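Local coordinates for Glyoxalase/bleomycin resistance protein/dioxygenase (Catenulispora acidiphila, PDB 4N04), which belongs to the vicinal oxygen chelate (glyoxalase/bleomycin resistance/dioxygenase) superfamily and may act as a dioxygenase, although its substrate is not established, at residues V12-F17 and L51-R56; G61-T66 and D105-A110; R82-A87 and V99-P104. The protein carries 1 engineered substitution. All coordinates share one frame; numbering follows the deposited sequence.

Overall arrangement
Two βαβββ modules, as is usual in the vicinal oxygen chelate superfamily, make up the chain, each with a mixed four-stranded sheet. Contact 1 pairs the first and last strands of the first module, 8-14 and 49-55; contact 2 pairs their counterparts in the second, 64-69 and 108-113. The centres of contacts 1 and 2 lie about 11 Å apart, and these equivalent pairs join the modules where Gly15 N meets Asp105 OD2 and Val12 packs on Ala63. Contact 3, its centre about 10 Å from that of contact 2 and 16 Å from that of contact 1, joins the loop after helix 72-81 to strand 97-102. Contact 1 closes before contact 2 opens, and contact 3 falls between contact 2's segments.

Contact 1. Residues V12-F17 and L51-R56; sequences VAVGDF and LYIVER
Glu55 reaches across the end of the strand pair to the backbone of Gly15 and Phe17. Its CB lies on the same sheet face as Val14 and Ile53, and CG, anti to the backbone N (chi1 -170°), comes to 3.1 Å from Gly15 O. CD stays beside that oxygen, 3.3 Å from Gly15 O, as the extended chain passes over the turn. At the tip, OE2 accepts a hydrogen bond from Phe17 N at 3.1 Å, the donor standing 36° above the carboxylate plane. The same oxygen also touches Phe17 CB. The gripped N-H is that of the first residue of helix 17-28, whose N-cap is Asp16, and Asp16 OD2 adds a weak bond to Ala19 N. Strands 8-14 and 49-55 run parallel here, the first and last strands of a βαβββ module, with helix 17-28 packed over the face that carries Val12, Val14, Ile53 and Glu55. Their ladder runs from Val12 N to Tyr52 O, through Val54 N to Val12 O and Val14 N to Val54 O (2.8 Å), to a weak bond from Arg56 N to Val14 O. On the helix face Val14 CG1 sits 4.0 Å from Ile53 CB. Phe17 meets Ile53 at about a right angle, its ring atom CE1 4.0 Å from Ile53 CG1. On the other face, Ala13 CB lies 3.7 Å from Arg56 O.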
ATOM      1  N   VAL A  12       3.664   5.386   6.250  1.00 31.02           N
ATOM      2  CA  VAL A  12       3.691   6.265   5.098  1.00 27.91           C
ATOM      3  C   VAL A  12       3.197   7.635   5.526  1.00 28.46           C
ATOM      4  O   VAL A  12       2.092   7.771   6.028  1.00 31.30           O
ATOM      5  CB  VAL A  12       2.792   5.743   3.944  1.00 29.40           C
ATOM      6  CG1 VAL A  12       2.821   6.716   2.774  1.00 29.27           C
ATOM      7  CG2 VAL A  12       3.228   4.337   3.492  1.00 28.77           C
ATOM      8  N   ALA A  13       4.017   8.660   5.354  1.00 31.59           N
ATOM      9  CA  ALA A  13       3.544  10.010   5.603  1.00 29.05           C
ATOM     10  C   ALA A  13       2.703  10.480   4.417  1.00 31.21           C
ATOM     11  O   ALA A  13       3.106  10.314   3.254  1.00 29.85           O
ATOM     12  CB  ALA A  13       4.723  10.958   5.838  1.00 28.75           C
ATOM     13  N   VAL A  14       1.548  11.077   4.693  1.00 31.45           N
ATOM     14  CA  VAL A  14       0.711  11.612   3.618  1.00 32.89           C
ATOM     15  C   VAL A  14       0.375  13.111   3.770  1.00 36.76           C
ATOM     16  O   VAL A  14       0.523  13.696   4.850  1.00 34.49           O
ATOM     17  CB  VAL A  14      -0.595  10.793   3.447  1.00 34.01           C
ATOM     18  CG1 VAL A  14      -0.278   9.291   3.324  1.00 32.96           C
ATOM     19  CG2 VAL A  14      -1.546  11.059   4.601  1.00 35.07           C
ATOM     20  N   GLY A  15      -0.058  13.711   2.665  1.00 36.50           N
ATOM     21  CA  GLY A  15      -0.476  15.105   2.651  1.00 40.38           C
ATOM     22  C   GLY A  15      -1.917  15.280   3.107  1.00 49.26           C
ATOM     23  O   GLY A  15      -2.176  15.556   4.270  1.00 53.93           O
ATOM     24  N   ASP A  16      -2.899  15.148   2.205  1.00 54.20           N
ATOM     25  CA  ASP A  16      -4.305  15.145   2.594  1.00 49.19           C
ATOM     26  C   ASP A  16      -4.705  13.765   3.095  1.00 46.31           C
ATOM     27  O   ASP A  16      -4.640  12.791   2.348  1.00 46.17           O
ATOM     28  CB  ASP A  16      -5.195  15.572   1.425  1.00 55.80           C
ATOM     29  CG  ASP A  16      -6.658  15.174   1.619  1.00 71.04           C
ATOM     30  OD1 ASP A  16      -7.154  15.104   2.770  1.00 76.86           O
ATOM     31  OD2 ASP A  16      -7.327  14.928   0.602  1.00 78.07           O
ATOM     32  N   PHE A  17      -5.139  13.682   4.350  1.00 43.56           N
ATOM     33  CA  PHE A  17      -5.485  12.390   4.925  1.00 48.08           C
ATOM     34  C   PHE A  17      -6.643  11.706   4.186  1.00 52.51           C
ATOM     35  O   PHE A  17      -6.541  10.533   3.822  1.00 53.66           O
ATOM     36  CB  PHE A  17      -5.786  12.518   6.410  1.00 46.95           C
ATOM     37  CG  PHE A  17      -6.114  11.213   7.071  1.00 51.55           C
ATOM     38  CD1 PHE A  17      -5.107  10.343   7.457  1.00 52.46           C
ATOM     39  CD2 PHE A  17      -7.429  10.850   7.308  1.00 51.86           C
ATOM     40  CE1 PHE A  17      -5.408   9.134   8.077  1.00 51.68           C
ATOM     41  CE2 PHE A  17      -7.735   9.644   7.929  1.00 52.55           C
ATOM     42  CZ  PHE A  17      -6.720   8.786   8.313  1.00 53.64           C
ATOM     43  N   LEU A  51       0.404  -1.848   8.036  1.00 41.20           N
ATOM     44  CA  LEU A  51       0.727  -0.661   7.271  1.00 37.98           C
ATOM     45  C   LEU A  51      -0.069   0.485   7.861  1.00 39.99           C
ATOM     46  O   LEU A  51      -1.263   0.332   8.137  1.00 42.85           O
ATOM     47  CB  LEU A  51       0.326  -0.861   5.810  1.00 40.64           C
ATOM     48  CG  LEU A  51       0.358   0.369   4.894  1.00 43.13           C
ATOM     49  CD1 LEU A  51       1.791   0.807   4.632  1.00 39.04           C
ATOM     50  CD2 LEU A  51      -0.374   0.091   3.579  1.00 43.26           C
ATOM     51  N   TYR A  52       0.574   1.629   8.070  1.00 33.23           N
ATOM     52  CA  TYR A  52      -0.160   2.803   8.521  1.00 35.93           C
ATOM     53  C   TYR A  52       0.154   4.086   7.755  1.00 38.82           C
ATOM     54  O   TYR A  52       1.280   4.300   7.307  1.00 43.56           O
ATOM     55  CB  TYR A  52      -0.011   3.013  10.036  1.00 33.78           C
ATOM     56  CG  TYR A  52       1.338   3.519  10.491  1.00 35.50           C
ATOM     57  CD1 TYR A  52       1.554   4.876  10.716  1.00 36.82           C
ATOM     58  CD2 TYR A  52       2.393   2.641  10.715  1.00 35.69           C
ATOM     59  CE1 TYR A  52       2.792   5.347  11.145  1.00 37.73           C
ATOM     60  CE2 TYR A  52       3.632   3.101  11.153  1.00 34.90           C
ATOM     61  CZ  TYR A  52       3.828   4.451  11.363  1.00 37.13           C
ATOM     62  OH  TYR A  52       5.062   4.907  11.784  1.00 37.84           O
ATOM     63  N   ILE A  53      -0.862   4.928   7.606  1.00 39.66           N
ATOM     64  CA  ILE A  53      -0.688   6.261   7.050  1.00 34.66           C
ATOM     65  C   ILE A  53      -0.928   7.308   8.135  1.00 37.52           C
ATOM     66  O   ILE A  53      -1.755   7.127   9.029  1.00 37.84           O
ATOM     67  CB  ILE A  53      -1.639   6.510   5.868  1.00 36.06           C
ATOM     68  CG1 ILE A  53      -3.097   6.430   6.338  1.00 37.89           C
ATOM     69  CG2 ILE A  53      -1.385   5.503   4.764  1.00 35.81           C
ATOM     70  CD1 ILE A  53      -4.122   6.684   5.245  1.00 39.59           C
ATOM     71  N   VAL A  54      -0.196   8.409   8.063  1.00 36.99           N
ATOM     72  CA  VAL A  54      -0.386   9.489   9.017  1.00 35.77           C
ATOM     73  C   VAL A  54      -0.200  10.798   8.273  1.00 38.46           C
ATOM     74  O   VAL A  54       0.615  10.880   7.364  1.00 35.43           O
ATOM     75  CB  VAL A  54       0.617   9.392  10.189  1.00 34.78           C
ATOM     76  CG1 VAL A  54       2.036   9.265   9.670  1.00 33.10           C
ATOM     77  CG2 VAL A  54       0.478  10.596  11.128  1.00 35.97           C
ATOM     78  N   GLU A  55      -0.970  11.818   8.630  1.00 39.40           N
ATOM     79  CA  GLU A  55      -0.813  13.109   7.990  1.00 40.39           C
ATOM     80  C   GLU A  55       0.442  13.822   8.522  1.00 39.79           C
ATOM     81  O   GLU A  55       0.457  14.314   9.642  1.00 40.15           O
ATOM     82  CB  GLU A  55      -2.075  13.948   8.184  1.00 47.68           C
ATOM     83  CG  GLU A  55      -2.112  15.216   7.345  1.00 55.42           C
ATOM     84  CD  GLU A  55      -3.485  15.897   7.322  1.00 66.30           C
ATOM     85  OE1 GLU A  55      -3.551  17.086   7.691  1.00 72.69           O
ATOM     86  OE2 GLU A  55      -4.490  15.264   6.921  1.00 68.26           O
ATOM     87  N   ARG A  56       1.512  13.817   7.731  1.00 39.08           N
ATOM     88  CA  ARG A  56       2.706  14.611   8.018  1.00 42.55           C
ATOM     89  C   ARG A  56       3.162  15.140   6.668  1.00 42.23           C
ATOM     90  O   ARG A  56       4.038  14.549   6.025  1.00 41.37           O
ATOM     91  CB  ARG A  56       3.834  13.777   8.652  1.00 42.31           C
ATOM     92  CG  ARG A  56       3.384  12.732   9.651  1.00 47.43           C
ATOM     93  CD  ARG A  56       3.911  12.991  11.045  1.00 52.93           C
ATOM     94  NE  ARG A  56       5.324  12.647  11.237  1.00 50.87           N
ATOM     95  CZ  ARG A  56       6.271  13.549  11.475  1.00 52.03           C
ATOM     96  NH1 ARG A  56       7.529  13.182  11.660  1.00 42.56           N
ATOM     97  NH2 ARG A  56       5.949  14.834  11.531  1.00 59.15           N
TER

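Contact 2. Residues G61-T66 and D105-A110; sequences GHAMQT and DGSEIA. Engineered in segment 61-66: Met64 (natural residue Val).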
ATOM      1  N   GLY A  61       5.001  11.528   0.258  1.00 28.82           N
ATOM      2  CA  GLY A  61       5.364  11.200  -1.111  1.00 27.62           C
ATOM      3  C   GLY A  61       6.787  10.722  -1.288  1.00 27.82           C
ATOM      4  O   GLY A  61       7.334  10.796  -2.378  1.00 32.53           O
ATOM      5  N   HIS A  62       7.389  10.231  -0.211  1.00 27.11           N
ATOM      6  CA  HIS A  62       8.773   9.785  -0.244  1.00 28.40           C
ATOM      7  C   HIS A  62       8.943   8.364   0.258  1.00 25.77           C
ATOM      8  O   HIS A  62      10.074   7.882   0.348  1.00 24.22           O
ATOM      9  CB  HIS A  62       9.625  10.688   0.635  1.00 26.06           C
ATOM     10  CG  HIS A  62       9.787  12.064   0.095  1.00 25.34           C
ATOM     11  ND1 HIS A  62      10.537  12.331  -1.029  1.00 30.25           N
ATOM     12  CD2 HIS A  62       9.308  13.255   0.523  1.00 26.22           C
ATOM     13  CE1 HIS A  62      10.517  13.630  -1.268  1.00 25.36           C
ATOM     14  NE2 HIS A  62       9.777  14.212  -0.340  1.00 35.08           N
ATOM     15  N   ALA A  63       7.833   7.714   0.614  1.00 25.66           N
ATOM     16  CA  ALA A  63       7.910   6.435   1.303  1.00 25.72           C
ATOM     17  C   ALA A  63       8.098   5.323   0.287  1.00 26.83           C
ATOM     18  O   ALA A  63       7.776   5.480  -0.892  1.00 25.53           O
ATOM     19  CB  ALA A  63       6.659   6.195   2.163  1.00 26.99           C
HETATM   20  N   MSE A  64       8.647   4.208   0.732  1.00 33.14           N
HETATM   21  CA  MSE A  64       8.673   3.039  -0.126  1.00 34.79           C
HETATM   22  C   MSE A  64       8.455   1.772   0.668  1.00 33.52           C
HETATM   23  O   MSE A  64       9.195   1.480   1.595  1.00 30.71           O
HETATM   24  CB  MSE A  64       9.950   2.975  -0.961  1.00 33.62           C
HETATM   25  CG  MSE A  64      11.218   3.269  -0.226  1.00 35.56           C
HETATM   26 SE   MSE A  64      12.504   3.757  -1.601  0.55 39.36          SE
HETATM   27  CE  MSE A  64      11.546   5.325  -2.281  1.00 45.31           C
ATOM     28  N   GLN A  65       7.400   1.047   0.311  1.00 31.86           N
ATOM     29  CA  GLN A  65       7.054  -0.193   0.984  1.00 31.80           C
ATOM     30  C   GLN A  65       6.861  -1.286  -0.058  1.00 32.62           C
ATOM     31  O   GLN A  65       6.315  -1.040  -1.132  1.00 36.33           O
ATOM     32  CB  GLN A  65       5.783  -0.002   1.821  1.00 32.37           C
ATOM     33  CG  GLN A  65       5.770   1.255   2.700  1.00 32.36           C
ATOM     34  CD  GLN A  65       6.782   1.213   3.848  1.00 43.80           C
ATOM     35  OE1 GLN A  65       7.498   0.238   4.021  1.00 44.47           O
ATOM     36  NE2 GLN A  65       6.834   2.272   4.637  1.00 32.15           N
ATOM     37  N   THR A  66       7.326  -2.492   0.240  1.00 39.42           N
ATOM     38  CA  THR A  66       7.127  -3.600  -0.686  1.00 39.54           C
ATOM     39  C   THR A  66       6.422  -4.766  -0.015  1.00 38.87           C
ATOM     40  O   THR A  66       6.808  -5.187   1.076  1.00 38.48           O
ATOM     41  CB  THR A  66       8.454  -4.071  -1.313  1.00 36.98           C
ATOM     42  OG1 THR A  66       9.076  -2.964  -1.969  1.00 37.34           O
ATOM     43  CG2 THR A  66       8.208  -5.155  -2.328  1.00 36.97           C
ATOM     44  N   ASP A 105       0.311  11.188  -3.038  1.00 33.32           N
ATOM     45  CA  ASP A 105       1.476  12.052  -2.837  1.00 36.54           C
ATOM     46  C   ASP A 105       2.732  11.632  -3.593  1.00 36.59           C
ATOM     47  O   ASP A 105       3.703  12.390  -3.652  1.00 39.60           O
ATOM     48  CB  ASP A 105       1.803  12.163  -1.353  1.00 38.92           C
ATOM     49  CG  ASP A 105       0.739  12.919  -0.593  1.00 45.05           C
ATOM     50  OD1 ASP A 105       0.654  14.152  -0.764  1.00 48.23           O
ATOM     51  OD2 ASP A 105      -0.017  12.284   0.166  1.00 48.38           O
ATOM     52  N   GLY A 106       2.728  10.430  -4.162  1.00 32.21           N
ATOM     53  CA  GLY A 106       3.881   9.963  -4.906  1.00 28.20           C
ATOM     54  C   GLY A 106       4.720   8.891  -4.226  1.00 35.39           C
ATOM     55  O   GLY A 106       5.714   8.437  -4.790  1.00 33.69           O
ATOM     56  N   SER A 107       4.346   8.485  -3.019  1.00 26.85           N
ATOM     57  CA  SER A 107       5.029   7.374  -2.380  1.00 30.34           C
ATOM     58  C   SER A 107       4.812   6.097  -3.196  1.00 32.94           C
ATOM     59  O   SER A 107       3.791   5.952  -3.874  1.00 33.72           O
ATOM     60  CB  SER A 107       4.545   7.183  -0.950  1.00 26.79           C
ATOM     61  OG  SER A 107       5.106   8.153  -0.100  1.00 27.55           O
ATOM     62  N   GLU A 108       5.778   5.185  -3.127  1.00 32.86           N
ATOM     63  CA  GLU A 108       5.762   3.956  -3.918  1.00 37.03           C
ATOM     64  C   GLU A 108       5.360   2.755  -3.079  1.00 32.65           C
ATOM     65  O   GLU A 108       6.018   2.428  -2.093  1.00 36.43           O
ATOM     66  CB  GLU A 108       7.144   3.702  -4.529  1.00 38.01           C
ATOM     67  CG  GLU A 108       7.605   4.788  -5.489  1.00 44.80           C
ATOM     68  CD  GLU A 108       9.068   4.636  -5.937  1.00 52.99           C
ATOM     69  OE1 GLU A 108       9.728   3.659  -5.526  1.00 58.07           O
ATOM     70  OE2 GLU A 108       9.562   5.503  -6.697  1.00 54.18           O
ATOM     71  N   ILE A 109       4.270   2.109  -3.468  1.00 33.37           N
ATOM     72  CA  ILE A 109       3.866   0.863  -2.840  1.00 33.45           C
ATOM     73  C   ILE A 109       3.998  -0.258  -3.857  1.00 37.38           C
ATOM     74  O   ILE A 109       3.208  -0.339  -4.799  1.00 39.01           O
ATOM     75  CB  ILE A 109       2.390   0.904  -2.358  1.00 33.82           C
ATOM     76  CG1 ILE A 109       2.096   2.217  -1.643  1.00 33.03           C
ATOM     77  CG2 ILE A 109       2.087  -0.279  -1.459  1.00 34.10           C
ATOM     78  CD1 ILE A 109       2.839   2.374  -0.341  1.00 31.97           C
ATOM     79  N   ALA A 110       4.986  -1.124  -3.669  1.00 34.73           N
ATOM     80  CA  ALA A 110       5.222  -2.203  -4.621  1.00 36.35           C
ATOM     81  C   ALA A 110       4.719  -3.559  -4.133  1.00 37.39           C
ATOM     82  O   ALA A 110       4.750  -3.868  -2.935  1.00 36.61           O
ATOM     83  CB  ALA A 110       6.696  -2.282  -5.005  1.00 36.23           C
TER
HETATM   84  O   HOH W   1       2.805   9.576   0.617  1.00 25.07           O
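Ser107 OG accepts a hydrogen bond from Ala63 N at 2.9 Å, just before strand 64-69 begins, with an angle of 158° at the hydrogen. The hydroxyl's own proton goes to a water, whose oxygen lies 2.8 Å from Ser107 OG. That water also accepts from Gly61 N, so one serine and one water hold two backbone N-H groups of segment 61-66. Ser107 OG, anti to the carbonyl carbon (chi1 -77°), is turned to where Ala63 N reaches it, and Ala63 CB rests 3.4 Å from Ser107 OG. Gly61, with its positive phi of 82°, brings CA to 3.3 Å from Asp105 O in a CA-H...O contact. Beyond this turn the chains settle into the parallel pairing of strands 64-69 and 108-113, the first and last strands of the second βαβββ module. Glu108 N bonds to Ala63 O, Gln65 N to Glu108 O, and Ala110 N to Gln65 O at 2.9 Å. On one face the engineered Met64, present as selenomethionine, lies side by side with Glu108, both pointing the same way, and CE of Met64 is 4.1 Å from OE1 of Glu108. Thr66 CG2 comes to 3.7 Å from Ala110 O farther along that face. In the second shell, Asp103 OD1 accepts from Ser107 N and more weakly from Asp105 N and Gly106 N, which fixes the turn that carries the serine. Asp105 OD2 takes Gly15 N of the first module, and Gln65 NE2 bonds weakly to Gly11 O.

Contact 3. Residues R82-A87 and V99-P104; sequences RGVEAA and VTYLDP
Tyr101 lays one face of its ring beneath the methyl of Ala86, a CH-pi contact in which Ala86 CB stands 4.2 Å from the ring centroid and 19° off the normal. The methyl is shifted toward the rim, and Ala86 N, on the same side but beyond the rim, is 3.4 Å from Tyr101 CE1. Val84 O approaches the ring edge near its plane, with Tyr101 CE1 4.0 Å away. Tyr101 CG, anti to the carbonyl carbon (chi1 -69°), starts the side chain toward the loop at 84-86, and the ring also packs on Leu76 of helix 72-81 and Trp23 of helix 17-28. Ala86 CB has a second apolar neighbour in Val99 CG2 at 3.6 Å. One residue on, Ala87 N donates to Thr100 O across a short 2.6 Å, while Ala87 CB rests 3.7 Å from Leu102 CG. A water donates to Glu85 O at 3.1 Å; it also lies close to Leu102 N, but that separation is too short to be trusted in detail. The loop comes in across the strand; upstream, a Schellman motif ends helix 72-81, with Gly83 at C-prime, Gly83 N bonded to Ser80 O and Val84 N to Ala79 O. Arg82 ties the same corner to helix 17-28 through Ser26 O and Leu27 O. This is the helix-to-second-strand connection of a βαβββ module, delivering the chain to strand 88-91 as the antiparallel edge partner of 97-102.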
ATOM      1  N   ARG A  82     -11.638  -1.457  -8.128  1.00 62.16           N
ATOM      2  CA  ARG A  82     -11.914  -0.411  -7.150  1.00 58.23           C
ATOM      3  C   ARG A  82     -11.241   0.883  -7.573  1.00 54.67           C
ATOM      4  O   ARG A  82     -11.120   1.823  -6.791  1.00 54.91           O
ATOM      5  CB  ARG A  82     -11.481  -0.837  -5.748  1.00 56.54           C
ATOM      6  CG  ARG A  82     -12.083  -2.158  -5.324  1.00 57.16           C
ATOM      7  CD  ARG A  82     -11.741  -2.507  -3.898  1.00 57.84           C
ATOM      8  NE  ARG A  82     -10.331  -2.845  -3.745  1.00 65.39           N
ATOM      9  CZ  ARG A  82      -9.833  -4.071  -3.869  1.00 61.34           C
ATOM     10  NH1 ARG A  82     -10.633  -5.090  -4.153  1.00 58.37           N
ATOM     11  NH2 ARG A  82      -8.533  -4.279  -3.705  1.00 58.80           N
ATOM     12  N   GLY A  83     -10.784   0.904  -8.821  1.00 54.51           N
ATOM     13  CA  GLY A  83     -10.388   2.135  -9.472  1.00 55.48           C
ATOM     14  C   GLY A  83      -8.947   2.599  -9.363  1.00 57.87           C
ATOM     15  O   GLY A  83      -8.665   3.738  -9.728  1.00 57.01           O
ATOM     16  N   VAL A  84      -8.038   1.753  -8.876  1.00 59.97           N
ATOM     17  CA  VAL A  84      -6.620   2.134  -8.836  1.00 60.34           C
ATOM     18  C   VAL A  84      -5.721   1.243  -9.702  1.00 59.45           C
ATOM     19  O   VAL A  84      -5.741   0.013  -9.599  1.00 57.36           O
ATOM     20  CB  VAL A  84      -6.058   2.287  -7.380  1.00 70.61           C
ATOM     21  CG1 VAL A  84      -6.984   3.146  -6.536  1.00 69.15           C
ATOM     22  CG2 VAL A  84      -5.829   0.943  -6.709  1.00 71.78           C
ATOM     23  N   GLU A  85      -4.942   1.880 -10.573  1.00 60.53           N
ATOM     24  CA  GLU A  85      -4.058   1.151 -11.484  1.00 59.22           C
ATOM     25  C   GLU A  85      -2.599   1.301 -11.076  1.00 54.94           C
ATOM     26  O   GLU A  85      -2.229   2.261 -10.405  1.00 56.50           O
ATOM     27  CB  GLU A  85      -4.247   1.634 -12.924  1.00 57.80           C
ATOM     28  CG  GLU A  85      -5.657   1.448 -13.456  1.00 62.64           C
ATOM     29  CD  GLU A  85      -6.039  -0.016 -13.603  1.00 68.04           C
ATOM     30  OE1 GLU A  85      -5.229  -0.783 -14.174  1.00 71.86           O
ATOM     31  OE2 GLU A  85      -7.139  -0.401 -13.143  1.00 67.38           O
ATOM     32  N   ALA A  86      -1.774   0.343 -11.476  1.00 47.04           N
ATOM     33  CA  ALA A  86      -0.353   0.404 -11.180  1.00 46.78           C
ATOM     34  C   ALA A  86       0.335   1.496 -11.996  1.00 47.83           C
ATOM     35  O   ALA A  86      -0.083   1.806 -13.105  1.00 48.19           O
ATOM     36  CB  ALA A  86       0.306  -0.945 -11.437  1.00 48.24           C
ATOM     37  N   ALA A  87       1.383   2.078 -11.428  1.00 42.82           N
ATOM     38  CA  ALA A  87       2.223   3.014 -12.146  1.00 42.05           C
ATOM     39  C   ALA A  87       3.128   2.269 -13.146  1.00 48.78           C
ATOM     40  O   ALA A  87       3.339   2.719 -14.274  1.00 40.59           O
ATOM     41  CB  ALA A  87       3.061   3.803 -11.162  1.00 41.85           C
ATOM     42  N   VAL A  99       4.962  -5.055  -9.290  1.00 40.32           N
ATOM     43  CA  VAL A  99       4.166  -3.933  -9.774  1.00 39.54           C
ATOM     44  C   VAL A  99       4.112  -2.794  -8.769  1.00 39.45           C
ATOM     45  O   VAL A  99       3.940  -3.002  -7.565  1.00 45.59           O
ATOM     46  CB  VAL A  99       2.760  -4.342 -10.322  1.00 40.41           C
ATOM     47  CG1 VAL A  99       2.608  -5.880 -10.406  1.00 42.73           C
ATOM     48  CG2 VAL A  99       1.655  -3.699  -9.536  1.00 35.93           C
ATOM     49  N   THR A 100       4.277  -1.582  -9.274  1.00 35.80           N
ATOM     50  CA  THR A 100       4.414  -0.439  -8.400  1.00 35.79           C
ATOM     51  C   THR A 100       3.231   0.505  -8.473  1.00 35.80           C
ATOM     52  O   THR A 100       2.821   0.924  -9.549  1.00 38.81           O
ATOM     53  CB  THR A 100       5.685   0.344  -8.727  1.00 34.92           C
ATOM     54  OG1 THR A 100       6.810  -0.536  -8.655  1.00 35.31           O
ATOM     55  CG2 THR A 100       5.874   1.488  -7.737  1.00 29.86           C
ATOM     56  N   TYR A 101       2.702   0.857  -7.311  1.00 35.58           N
ATOM     57  CA  TYR A 101       1.651   1.856  -7.235  1.00 35.25           C
ATOM     58  C   TYR A 101       2.212   3.156  -6.701  1.00 34.27           C
ATOM     59  O   TYR A 101       3.114   3.156  -5.859  1.00 36.16           O
ATOM     60  CB  TYR A 101       0.529   1.370  -6.323  1.00 33.65           C
ATOM     61  CG  TYR A 101      -0.235   0.215  -6.900  1.00 35.77           C
ATOM     62  CD1 TYR A 101      -1.351   0.428  -7.709  1.00 36.32           C
ATOM     63  CD2 TYR A 101       0.163  -1.096  -6.664  1.00 37.71           C
ATOM     64  CE1 TYR A 101      -2.059  -0.639  -8.257  1.00 35.64           C
ATOM     65  CE2 TYR A 101      -0.541  -2.170  -7.211  1.00 40.47           C
ATOM     66  CZ  TYR A 101      -1.649  -1.930  -8.003  1.00 41.27           C
ATOM     67  OH  TYR A 101      -2.350  -2.985  -8.538  1.00 50.31           O
ATOM     68  N   LEU A 102       1.677   4.266  -7.189  1.00 30.45           N
ATOM     69  CA  LEU A 102       1.993   5.561  -6.618  1.00 29.81           C
ATOM     70  C   LEU A 102       0.768   6.106  -5.897  1.00 33.04           C
ATOM     71  O   LEU A 102      -0.285   6.258  -6.512  1.00 36.61           O
ATOM     72  CB  LEU A 102       2.438   6.526  -7.711  1.00 28.70           C
ATOM     73  CG  LEU A 102       3.731   6.130  -8.414  1.00 34.35           C
ATOM     74  CD1 LEU A 102       4.032   7.065  -9.561  1.00 34.66           C
ATOM     75  CD2 LEU A 102       4.893   6.072  -7.431  1.00 30.15           C
ATOM     76  N   ASP A 103       0.903   6.389  -4.597  1.00 34.24           N
ATOM     77  CA  ASP A 103      -0.194   6.981  -3.812  1.00 35.82           C
ATOM     78  C   ASP A 103      -0.404   8.443  -4.224  1.00 34.97           C
ATOM     79  O   ASP A 103       0.411   8.981  -4.981  1.00 36.28           O
ATOM     80  CB  ASP A 103      -0.001   6.758  -2.284  1.00 26.75           C
ATOM     81  CG  ASP A 103       0.980   7.742  -1.618  1.00 31.44           C
ATOM     82  OD1 ASP A 103       1.500   8.688  -2.246  1.00 32.38           O
ATOM     83  OD2 ASP A 103       1.215   7.564  -0.403  1.00 26.64           O
ATOM     84  N   PRO A 104      -1.493   9.084  -3.762  1.00 38.95           N
ATOM     85  CA  PRO A 104      -1.749  10.476  -4.170  1.00 38.53           C
ATOM     86  C   PRO A 104      -0.582  11.458  -3.976  1.00 34.61           C
ATOM     87  O   PRO A 104      -0.487  12.434  -4.711  1.00 38.29           O
ATOM     88  CB  PRO A 104      -2.947  10.865  -3.303  1.00 38.63           C
ATOM     89  CG  PRO A 104      -3.707   9.590  -3.170  1.00 37.19           C
ATOM     90  CD  PRO A 104      -2.650   8.516  -3.044  1.00 40.83           C
TER
HETATM   91  O   HOH W   2      -0.131   3.958  -8.956  1.00 53.38           O